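Local coordinates for protein gluconokinase (PDB 3T61) that probably phosphorylates D-gluconate with ATP to give 6-phospho-D-gluconate and ADP, at residues A[99-104]-A[152-157]. Sequence-based numbering, arbitrary orientation.
Sequences SYRDKL and RGEVRT
Arg101 and Glu154 form a two-pronged, side-on salt bridge. Arg101 NE donates to Glu154 OE1 at 2.8 Å, and Arg101 NH2 donates to Glu154 OE2 at 2.7 Å. Both bonds are nearly straight. Each carboxylate oxygen is met on its syn side. The guanidinium and carboxylate planes lie only 20° apart, and Glu154 CD sits at the guanidinium edge, in its plane. This double grip fixes the rotation of both flat groups.

The Arg101 chain bends about its CG-CD bond (chi3 -70°), which brings the NE edge round to the acid. Glu154 runs extended beyond CG and reaches from the loop to the helix. Its OE1 also lies 3.6 Å from Arg101 CD. The backbones stay well apart, with Arg101 CA 9.5 Å from Glu154 CA.

The remaining guanidinium nitrogen, NH1, bonds to the carbonyl O of Ala95. Glu154 is shared further: OE2 also pairs with Arg98 and OE1 with Arg105. Three arginines around one carboxylate would be expected to keep it ionised. With an alanine in place of Arg101, Glu154 would still have Arg98 and Arg105 but would probably be freer to turn, and Ala95 O would be likely to lose its NH1 donor.

In the loop, Thr157 OG1 donates to Val155 O at 2.8 Å, from above the carbonyl plane. This ties the start of strand 157-161 back to the loop. Around the bridge, the Arg101 side chain touches Pro151 and Phe114.

The contact joins helix 98-106 to the loop between helix 138-147 and strand 157-161, an outermost strand of the parallel sheet. The strand order 2-3-1-4-5 and the helices around the sheet are characteristic of the P-loop kinase fold, consistent with the gluconokinase family.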
loop_
_atom_site.group_PDB
_atom_site.type_symbol
_atom_site.label_atom_id
_atom_site.label_comp_id
_atom_site.label_asym_id
_atom_site.label_seq_id
_atom_site.Cartn_x
_atom_site.Cartn_y
_atom_site.Cartn_z
ATOM N N SER A 99 -5.984 18.980 10.378
ATOM C CA SER A 99 -7.319 18.610 9.905
ATOM C C SER A 99 -7.580 17.149 10.241
ATOM O O SER A 99 -8.587 16.804 10.845
ATOM C CB SER A 99 -7.425 18.737 8.380
ATOM O OG SER A 99 -6.809 19.908 7.905
ATOM N N TYR A 100 -6.659 16.286 9.832
ATOM C CA TYR A 100 -6.830 14.868 10.074
ATOM C C TYR A 100 -7.004 14.522 11.546
ATOM O O TYR A 100 -7.913 13.769 11.902
ATOM C CB TYR A 100 -5.653 14.075 9.501
ATOM C CG TYR A 100 -5.247 14.436 8.083
ATOM C CD1 TYR A 100 -6.079 15.185 7.248
ATOM C CD2 TYR A 100 -4.033 13.982 7.560
ATOM C CE1 TYR A 100 -5.709 15.469 5.930
ATOM C CE2 TYR A 100 -3.659 14.258 6.246
ATOM C CZ TYR A 100 -4.500 14.996 5.440
ATOM O OH TYR A 100 -4.129 15.246 4.140
ATOM N N ARG A 101 -6.151 15.070 12.405
ATOM C CA ARG A 101 -6.227 14.763 13.836
ATOM C C ARG A 101 -7.506 15.300 14.491
ATOM O O ARG A 101 -8.113 14.620 15.309
ATOM C CB ARG A 101 -4.979 15.303 14.564
ATOM C CG ARG A 101 -3.656 14.749 14.011
ATOM C CD ARG A 101 -2.448 15.170 14.851
ATOM N NE ARG A 101 -2.111 16.589 14.751
ATOM C CZ ARG A 101 -1.362 17.129 13.795
ATOM N NH1 ARG A 101 -0.856 16.377 12.821
ATOM N NH2 ARG A 101 -1.084 18.428 13.832
ATOM N N ASP A 102 -7.911 16.519 14.143
ATOM C CA ASP A 102 -9.139 17.073 14.723
ATOM C C ASP A 102 -10.346 16.198 14.368
ATOM O O ASP A 102 -11.224 15.988 15.200
ATOM C CB ASP A 102 -9.378 18.518 14.255
ATOM C CG ASP A 102 -8.380 19.491 14.855
ATOM O OD1 ASP A 102 -7.858 19.187 15.946
ATOM O OD2 ASP A 102 -8.121 20.556 14.248
ATOM N N LYS A 103 -10.382 15.685 13.137
ATOM C CA LYS A 103 -11.477 14.816 12.713
ATOM C C LYS A 103 -11.461 13.527 13.510
ATOM O O LYS A 103 -12.486 13.106 14.048
ATOM C CB LYS A 103 -11.378 14.483 11.225
ATOM C CG LYS A 103 -12.433 15.161 10.386
ATOM C CD LYS A 103 -13.843 14.804 10.855
ATOM C CE LYS A 103 -14.873 15.627 10.104
ATOM N NZ LYS A 103 -16.270 15.361 10.537
ATOM N N LEU A 104 -10.293 12.898 13.586
ATOM C CA LEU A 104 -10.150 11.656 14.330
ATOM C C LEU A 104 -10.616 11.815 15.789
ATOM O O LEU A 104 -11.204 10.893 16.371
ATOM C CB LEU A 104 -8.692 11.184 14.277
ATOM C CG LEU A 104 -8.166 10.709 12.914
ATOM C CD1 LEU A 104 -6.772 10.150 13.077
ATOM C CD2 LEU A 104 -9.095 9.624 12.343
ATOM N N ARG A 152 2.630 18.894 18.530
ATOM C CA ARG A 152 2.957 19.333 19.877
ATOM C C ARG A 152 2.160 20.558 20.292
ATOM O O ARG A 152 2.030 21.529 19.545
ATOM C CB ARG A 152 4.466 19.564 20.004
ATOM C CG ARG A 152 5.201 18.236 20.150
ATOM C CD ARG A 152 6.701 18.351 20.104
ATOM N NE ARG A 152 7.188 18.741 18.788
ATOM C CZ ARG A 152 8.456 18.626 18.409
ATOM N NH1 ARG A 152 9.355 18.128 19.253
ATOM N NH2 ARG A 152 8.826 19.012 17.195
ATOM N N GLY A 153 1.598 20.488 21.489
ATOM C CA GLY A 153 0.785 21.587 21.968
ATOM C C GLY A 153 -0.667 21.150 21.955
ATOM O O GLY A 153 -1.428 21.481 22.864
ATOM N N GLU A 154 -1.047 20.395 20.924
ATOM C CA GLU A 154 -2.412 19.896 20.805
ATOM C C GLU A 154 -2.709 19.010 22.008
ATOM O O GLU A 154 -1.794 18.492 22.647
ATOM C CB GLU A 154 -2.582 19.117 19.490
ATOM C CG GLU A 154 -2.549 20.015 18.253
ATOM C CD GLU A 154 -2.467 19.247 16.946
ATOM O OE1 GLU A 154 -2.942 18.093 16.899
ATOM O OE2 GLU A 154 -1.941 19.806 15.958
ATOM N N VAL A 155 -3.992 18.837 22.309
ATOM C CA VAL A 155 -4.419 18.044 23.455
ATOM C C VAL A 155 -4.027 16.574 23.450
ATOM O O VAL A 155 -3.894 15.958 22.398
ATOM C CB VAL A 155 -5.954 18.139 23.639
ATOM C CG1 VAL A 155 -6.343 19.575 23.920
ATOM C CG2 VAL A 155 -6.673 17.622 22.387
ATOM N N ARG A 156 -3.849 16.028 24.649
ATOM C CA ARG A 156 -3.501 14.626 24.857
ATOM C C ARG A 156 -2.516 14.069 23.824
ATOM O O ARG A 156 -2.753 13.018 23.219
ATOM C CB ARG A 156 -4.786 13.783 24.875
ATOM C CG ARG A 156 -5.782 14.180 25.978
ATOM C CD ARG A 156 -7.062 13.349 25.908
ATOM N NE ARG A 156 -7.745 13.518 24.625
ATOM C CZ ARG A 156 -8.459 14.588 24.283
ATOM N NH1 ARG A 156 -8.600 15.594 25.134
ATOM N NH2 ARG A 156 -9.018 14.661 23.083
ATOM N N THR A 157 -1.402 14.778 23.651
ATOM C CA THR A 157 -0.361 14.396 22.706
ATOM C C THR A 157 0.990 14.199 23.399
ATOM O O THR A 157 1.473 15.084 24.105
ATOM C CB THR A 157 -0.193 15.474 21.613
ATOM O OG1 THR A 157 -1.456 15.710 20.979
ATOM C CG2 THR A 157 0.816 15.027 20.562
#